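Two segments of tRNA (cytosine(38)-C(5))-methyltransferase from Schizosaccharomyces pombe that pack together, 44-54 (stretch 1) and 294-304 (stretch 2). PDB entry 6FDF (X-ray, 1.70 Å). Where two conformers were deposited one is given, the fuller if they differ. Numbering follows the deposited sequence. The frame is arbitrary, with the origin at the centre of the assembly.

Stretch 1, residues 44-54: PQANEIYNLNH
Stretch 2 294-304: ESLEWSKSNVT

Residues 44-54 form a continuous helix, and 294-304 run along one side of it as an irregular segment with a type I turn from W298 to S301. The two stretches run in opposite directions: CA of Q45 lies 6.7 Å from CA of V303, CA of I49 6.4 Å from CA of W298, and CA of N53 6.4 Å from CA of L296. Together they bury 530 Å².

At the start of the stretch, P44 makes no contact, and Q45 (chi1 m, chi2 t) only borders V303, its O 4.0 Å from V303 CG2. A46 points away. E48 points toward the loop, and its extended t, t side chain lets OE1 accept a hydrogen bond from N302 N (3.0 Å, 165°), satisfying an amide in a segment without regular structure.

I49 (m, m) is buried at the centre. Its CD1 packs 3.6 Å from W298 CB and 3.7 Å from V303 CG2 (V303 chi1 t), while its CG2 lies 4.2 Å from L296 CD1. The same CD1 rests 3.6 Å from S301 OG, which is occupied within the loop: in rotamer p it donates to W298 O (a very short 2.5 Å) and accepts from V303 N (3.0 Å), bracing the turn from within, while the apolar I49 CD1 lies against it.

Y50 points away. L52 (t, p), partly exposed, points toward the loop, and its branched apolar end spreads over it, CD1 3.5 Å from E297 OE2 and CD2 4.2 Å from S301 CB.

N53 (chi1 m, chi2 -88°) uses both ends of its amide to grip the extended backbone of E297 (phi/psi -134/149): OD1 accepts from E297 N (2.9 Å) and ND2 donates to E297 O (2.9 Å, 174°). ND2 also donates to I49 O (3.0 Å), anchoring the side chain to its own helix. A water donates to N53 OD1 (3.0 Å) and hydrogen-bonds S295 OG (2.7 Å), extending this polar end. H54 makes no direct contact.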

ATOM      1  N   PRO A  44      17.148   0.327   2.819  1.00 49.93           N
ATOM      2  CA  PRO A  44      17.666  -0.967   3.302  1.00 45.06           C
ATOM      3  C   PRO A  44      16.830  -1.590   4.413  1.00 38.88           C
ATOM      4  O   PRO A  44      16.849  -2.818   4.563  1.00 44.10           O
ATOM      5  CB  PRO A  44      19.083  -0.622   3.784  1.00 57.25           C
ATOM      6  CG  PRO A  44      19.048   0.842   4.062  1.00 63.70           C
ATOM      7  CD  PRO A  44      18.073   1.440   3.089  1.00 58.67           C
ATOM      8  N   GLN A  45      16.093  -0.797   5.194  1.00 41.61           N
ATOM      9  CA  GLN A  45      15.219  -1.393   6.201  1.00 42.18           C
ATOM     10  C   GLN A  45      14.078  -2.165   5.546  1.00 40.32           C
ATOM     11  O   GLN A  45      13.716  -3.255   6.002  1.00 39.18           O
ATOM     12  CB  GLN A  45      14.685  -0.320   7.149  1.00 50.50           C
ATOM     13  CG  GLN A  45      15.767   0.314   8.011  1.00 61.11           C
ATOM     14  CD  GLN A  45      15.209   1.233   9.077  1.00 72.29           C
ATOM     15  OE1 GLN A  45      15.104   0.853  10.245  1.00 76.00           O
ATOM     16  NE2 GLN A  45      14.841   2.447   8.681  1.00 76.76           N
ATOM     17  N   ALA A  46      13.494  -1.608   4.480  1.00 35.73           N
ATOM     18  CA  ALA A  46      12.470  -2.334   3.733  1.00 35.89           C
ATOM     19  C   ALA A  46      13.043  -3.620   3.155  1.00 35.14           C
ATOM     20  O   ALA A  46      12.420  -4.687   3.230  1.00 34.39           O
ATOM     21  CB  ALA A  46      11.907  -1.454   2.618  1.00 30.83           C
ATOM     22  N   ASN A  47      14.231  -3.526   2.553  1.00 30.67           N
ATOM     23  CA  ASN A  47      14.852  -4.691   1.930  1.00 31.84           C
ATOM     24  C   ASN A  47      15.151  -5.777   2.954  1.00 37.83           C
ATOM     25  O   ASN A  47      15.052  -6.973   2.652  1.00 37.41           O
ATOM     26  CB  ASN A  47      16.140  -4.275   1.220  1.00 35.64           C
ATOM     27  CG  ASN A  47      15.880  -3.431  -0.000  1.00 33.73           C
ATOM     28  OD1 ASN A  47      14.766  -3.391  -0.509  1.00 32.96           O
ATOM     29  ND2 ASN A  47      16.915  -2.761  -0.488  1.00 36.40           N
ATOM     30  N   GLU A  48      15.553  -5.376   4.162  1.00 36.41           N
ATOM     31  CA  GLU A  48      15.798  -6.344   5.227  1.00 41.94           C
ATOM     32  C   GLU A  48      14.532  -7.130   5.556  1.00 40.05           C
ATOM     33  O   GLU A  48      14.566  -8.364   5.653  1.00 41.25           O
ATOM     34  CB  GLU A  48      16.339  -5.632   6.468  1.00 42.85           C
ATOM     35  CG  GLU A  48      16.685  -6.560   7.616  1.00 57.57           C
ATOM     36  CD  GLU A  48      17.345  -5.829   8.772  1.00 67.64           C
ATOM     37  OE1 GLU A  48      17.427  -6.406   9.875  1.00 70.52           O
ATOM     38  OE2 GLU A  48      17.777  -4.672   8.577  1.00 70.38           O
ATOM     39  N   ILE A  49      13.404  -6.430   5.733  1.00 35.94           N
ATOM     40  CA  ILE A  49      12.130  -7.112   5.961  1.00 35.69           C
ATOM     41  C   ILE A  49      11.730  -7.927   4.739  1.00 35.70           C
ATOM     42  O   ILE A  49      11.275  -9.072   4.865  1.00 38.34           O
ATOM     43  CB  ILE A  49      11.036  -6.095   6.344  1.00 36.41           C
ATOM     44  CG1 ILE A  49      11.432  -5.334   7.614  1.00 37.69           C
ATOM     45  CG2 ILE A  49       9.678  -6.776   6.499  1.00 33.35           C
ATOM     46  CD1 ILE A  49      11.613  -6.232   8.814  1.00 43.34           C
ATOM     47  N   TYR A  50      11.920  -7.375   3.538  1.00 34.79           N
ATOM     48  CA  TYR A  50      11.532  -8.105   2.332  1.00 35.22           C
ATOM     49  C   TYR A  50      12.251  -9.448   2.267  1.00 37.54           C
ATOM     50  O   TYR A  50      11.631 -10.502   2.079  1.00 36.82           O
ATOM     51  CB  TYR A  50      11.814  -7.278   1.069  1.00 31.38           C
ATOM     52  CG  TYR A  50      11.217  -7.905  -0.183  1.00 32.59           C
ATOM     53  CD1 TYR A  50      11.767  -9.062  -0.743  1.00 33.62           C
ATOM     54  CD2 TYR A  50      10.100  -7.355  -0.795  1.00 31.31           C
ATOM     55  CE1 TYR A  50      11.207  -9.653  -1.870  1.00 36.44           C
ATOM     56  CE2 TYR A  50       9.543  -7.929  -1.930  1.00 28.90           C
ATOM     57  CZ  TYR A  50      10.097  -9.081  -2.456  1.00 32.80           C
ATOM     58  OH  TYR A  50       9.540  -9.653  -3.579  1.00 33.51           O
ATOM     59  N   ASN A  51      13.575  -9.423   2.423  1.00 35.78           N
ATOM     60  CA  ASN A  51      14.368 -10.629   2.222  1.00 37.00           C
ATOM     61  C   ASN A  51      14.141 -11.644   3.333  1.00 36.37           C
ATOM     62  O   ASN A  51      14.217 -12.854   3.089  1.00 40.52           O
ATOM     63  CB  ASN A  51      15.843 -10.251   2.109  1.00 38.31           C
ATOM     64  CG  ASN A  51      16.146  -9.525   0.813  1.00 42.01           C
ATOM     65  OD1 ASN A  51      15.511  -9.779  -0.207  1.00 41.72           O
ATOM     66  ND2 ASN A  51      17.113  -8.613   0.848  1.00 45.81           N
ATOM     67  N   LEU A  52      13.881 -11.172   4.556  1.00 37.82           N
ATOM     68  CA  LEU A  52      13.609 -12.080   5.661  1.00 44.71           C
ATOM     69  C   LEU A  52      12.333 -12.878   5.433  1.00 43.02           C
ATOM     70  O   LEU A  52      12.249 -14.046   5.835  1.00 45.99           O
ATOM     71  CB  LEU A  52      13.513 -11.290   6.966  1.00 47.78           C
ATOM     72  CG  LEU A  52      13.053 -12.068   8.199  1.00 56.00           C
ATOM     73  CD1 LEU A  52      14.060 -13.150   8.556  1.00 60.30           C
ATOM     74  CD2 LEU A  52      12.818 -11.129   9.374  1.00 58.01           C
ATOM     75  N   ASN A  53      11.348 -12.284   4.763  1.00 41.57           N
ATOM     76  CA  ASN A  53      10.040 -12.906   4.601  1.00 40.96           C
ATOM     77  C   ASN A  53       9.862 -13.605   3.258  1.00 41.65           C
ATOM     78  O   ASN A  53       9.207 -14.647   3.196  1.00 45.66           O
ATOM     79  CB  ASN A  53       8.938 -11.852   4.785  1.00 36.59           C
ATOM     80  CG  ASN A  53       8.726 -11.487   6.245  1.00 40.50           C
ATOM     81  OD1 ASN A  53       7.954 -12.128   6.951  1.00 38.91           O
ATOM     82  ND2 ASN A  53       9.409 -10.438   6.700  1.00 39.95           N
ATOM     83  N   HIS A  54      10.430 -13.062   2.180  1.00 38.90           N
ATOM     84  CA  HIS A  54      10.219 -13.598   0.840  1.00 38.43           C
ATOM     85  C   HIS A  54      11.416 -14.351   0.285  1.00 41.51           C
ATOM     86  O   HIS A  54      11.285 -15.005  -0.755  1.00 42.64           O
ATOM     87  CB  HIS A  54       9.855 -12.466  -0.135  1.00 34.36           C
ATOM     88  CG  HIS A  54       8.639 -11.686   0.256  1.00 35.78           C
ATOM     89  ND1 HIS A  54       7.377 -12.240   0.297  1.00 36.05           N
ATOM     90  CD2 HIS A  54       8.494 -10.394   0.633  1.00 34.81           C
ATOM     91  CE1 HIS A  54       6.506 -11.321   0.675  1.00 35.57           C
ATOM     92  NE2 HIS A  54       7.158 -10.192   0.886  1.00 34.99           N
ATOM     93  N   GLU A 294      -0.262 -13.428   8.587  1.00 39.83           N
ATOM     94  CA  GLU A 294       0.392 -13.590   9.880  1.00 35.96           C
ATOM     95  C   GLU A 294       1.861 -13.968   9.746  1.00 42.27           C
ATOM     96  O   GLU A 294       2.639 -13.729  10.678  1.00 42.30           O
ATOM     97  CB  GLU A 294      -0.351 -14.643  10.705  1.00 41.15           C
ATOM     98  CG  GLU A 294      -1.761 -14.241  11.088  1.00 45.24           C
ATOM     99  CD  GLU A 294      -1.786 -12.970  11.921  1.00 47.30           C
ATOM    100  OE1 GLU A 294      -2.185 -11.913  11.389  1.00 40.65           O
ATOM    101  OE2 GLU A 294      -1.404 -13.032  13.110  1.00 45.93           O
ATOM    102  N   SER A 295       2.256 -14.554   8.612  1.00 40.31           N
ATOM    103  CA  SER A 295       3.652 -14.915   8.397  1.00 39.17           C
ATOM    104  C   SER A 295       4.582 -13.705   8.314  1.00 39.72           C
ATOM    105  O   SER A 295       5.796 -13.874   8.479  1.00 40.60           O
ATOM    106  CB  SER A 295       3.781 -15.748   7.125  1.00 38.47           C
ATOM    107  OG  SER A 295       3.541 -14.947   5.988  1.00 40.09           O
ATOM    108  N   LEU A 296       4.057 -12.506   8.040  1.00 35.88           N
ATOM    109  CA  LEU A 296       4.888 -11.303   8.058  1.00 36.59           C
ATOM    110  C   LEU A 296       5.555 -11.168   9.418  1.00 36.80           C
ATOM    111  O   LEU A 296       4.877 -11.104  10.447  1.00 39.64           O
ATOM    112  CB  LEU A 296       4.055 -10.060   7.752  1.00 35.71           C
ATOM    113  CG  LEU A 296       4.800  -8.724   7.861  1.00 35.29           C
ATOM    114  CD1 LEU A 296       5.884  -8.621   6.801  1.00 36.23           C
ATOM    115  CD2 LEU A 296       3.851  -7.532   7.781  1.00 35.08           C
ATOM    116  N   GLU A 297       6.883 -11.128   9.425  0.52 38.52           N
ATOM    117  CA  GLU A 297       7.637 -11.095  10.665  0.52 40.99           C
ATOM    118  C   GLU A 297       8.718 -10.029  10.590  0.52 39.96           C
ATOM    119  O   GLU A 297       9.245  -9.725   9.517  0.52 40.82           O
ATOM    120  CB  GLU A 297       8.263 -12.468  10.978  0.52 45.01           C
ATOM    121  CG  GLU A 297       9.436 -12.851  10.091  0.52 47.19           C
ATOM    122  CD  GLU A 297      10.154 -14.098  10.581  0.52 53.81           C
ATOM    123  OE1 GLU A 297       9.466 -15.052  11.000  0.52 57.69           O
ATOM    124  OE2 GLU A 297      11.402 -14.124  10.550  0.52 51.60           O
ATOM    125  N   TRP A 298       9.028  -9.454  11.750  1.00 41.34           N
ATOM    126  CA  TRP A 298      10.154  -8.539  11.881  1.00 42.75           C
ATOM    127  C   TRP A 298      10.925  -8.727  13.179  1.00 50.39           C
ATOM    128  O   TRP A 298      11.974  -8.095  13.341  1.00 46.80           O
ATOM    129  CB  TRP A 298       9.684  -7.080  11.784  1.00 38.39           C
ATOM    130  CG  TRP A 298       8.607  -6.713  12.758  1.00 40.11           C
ATOM    131  CD1 TRP A 298       8.772  -6.181  14.006  1.00 43.02           C
ATOM    132  CD2 TRP A 298       7.194  -6.842  12.561  1.00 35.77           C
ATOM    133  NE1 TRP A 298       7.547  -5.970  14.597  1.00 41.00           N
ATOM    134  CE2 TRP A 298       6.562  -6.368  13.731  1.00 42.48           C
ATOM    135  CE3 TRP A 298       6.401  -7.311  11.510  1.00 36.80           C
ATOM    136  CZ2 TRP A 298       5.176  -6.353  13.878  1.00 39.55           C
ATOM    137  CZ3 TRP A 298       5.024  -7.292  11.658  1.00 36.66           C
ATOM    138  CH2 TRP A 298       4.427  -6.816  12.832  1.00 40.23           C
ATOM    139  N   SER A 299      10.444  -9.564  14.105  1.00 54.00           N
ATOM    140  CA  SER A 299      11.103  -9.727  15.399  1.00 58.99           C
ATOM    141  C   SER A 299      12.550 -10.189  15.250  1.00 59.73           C
ATOM    142  O   SER A 299      13.424  -9.750  16.004  1.00 69.14           O
ATOM    143  CB  SER A 299      10.313 -10.709  16.267  1.00 64.14           C
ATOM    144  OG  SER A 299      10.204 -11.976  15.641  1.00 72.17           O
ATOM    145  N   LYS A 300      12.823 -11.075  14.290  1.00 61.50           N
ATOM    146  CA  LYS A 300      14.175 -11.583  14.071  1.00 65.93           C
ATOM    147  C   LYS A 300      15.058 -10.619  13.283  1.00 69.12           C
ATOM    148  O   LYS A 300      16.081 -11.045  12.736  1.00 73.27           O
ATOM    149  CB  LYS A 300      14.132 -12.935  13.351  1.00 69.86           C
ATOM    150  CG  LYS A 300      13.298 -14.011  14.034  1.00 77.82           C
ATOM    151  CD  LYS A 300      13.163 -15.236  13.139  1.00 83.96           C
ATOM    152  CE  LYS A 300      11.871 -15.994  13.411  1.00 88.71           C
ATOM    153  NZ  LYS A 300      11.716 -16.340  14.850  1.00 89.64           N
ATOM    154  N   SER A 301      14.698  -9.344  13.206  1.00 58.21           N
ATOM    155  CA  SER A 301      15.437  -8.361  12.428  1.00 52.40           C
ATOM    156  C   SER A 301      15.894  -7.228  13.340  1.00 50.99           C
ATOM    157  O   SER A 301      15.558  -7.177  14.525  1.00 49.54           O
ATOM    158  CB  SER A 301      14.578  -7.813  11.286  1.00 49.85           C
ATOM    159  OG  SER A 301      13.575  -6.953  11.798  1.00 47.99           O
ATOM    160  N   ASN A 302      16.663  -6.307  12.765  1.00 51.17           N
ATOM    161  CA  ASN A 302      17.023  -5.060  13.425  1.00 57.01           C
ATOM    162  C   ASN A 302      15.965  -3.976  13.246  1.00 50.00           C
ATOM    163  O   ASN A 302      16.195  -2.828  13.642  1.00 47.31           O
ATOM    164  CB  ASN A 302      18.377  -4.564  12.908  1.00 66.25           C
ATOM    165  CG  ASN A 302      19.499  -5.561  13.154  1.00 75.33           C
ATOM    166  OD1 ASN A 302      19.543  -6.219  14.193  1.00 71.97           O
ATOM    167  ND2 ASN A 302      20.410  -5.679  12.193  1.00 75.63           N
ATOM    168  N   VAL A 303      14.815  -4.311  12.669  1.00 41.31           N
ATOM    169  CA  VAL A 303      13.760  -3.337  12.411  1.00 44.63           C
ATOM    170  C   VAL A 303      12.779  -3.354  13.576  1.00 45.08           C
ATOM    171  O   VAL A 303      12.140  -4.376  13.846  1.00 47.06           O
ATOM    172  CB  VAL A 303      13.044  -3.633  11.085  1.00 37.56           C
ATOM    173  CG1 VAL A 303      11.972  -2.582  10.820  1.00 38.51           C
ATOM    174  CG2 VAL A 303      14.045  -3.691   9.936  1.00 45.95           C
ATOM    175  N   THR A 304      12.659  -2.221  14.267  1.00 37.71           N
ATOM    176  CA  THR A 304      11.794  -2.108  15.431  1.00 39.62           C
ATOM    177  C   THR A 304      10.338  -1.907  15.013  1.00 37.78           C
ATOM    178  O   THR A 304      10.036  -1.528  13.880  1.00 39.04           O
ATOM    179  CB  THR A 304      12.223  -0.936  16.314  1.00 48.21           C
ATOM    180  OG1 THR A 304      11.955   0.291  15.620  1.00 45.47           O
ATOM    181  CG2 THR A 304      13.705  -1.016  16.619  1.00 46.18           C
TER
HETATM  182  O   HOH W   1       5.915 -13.689   5.418  1.00 37.37           O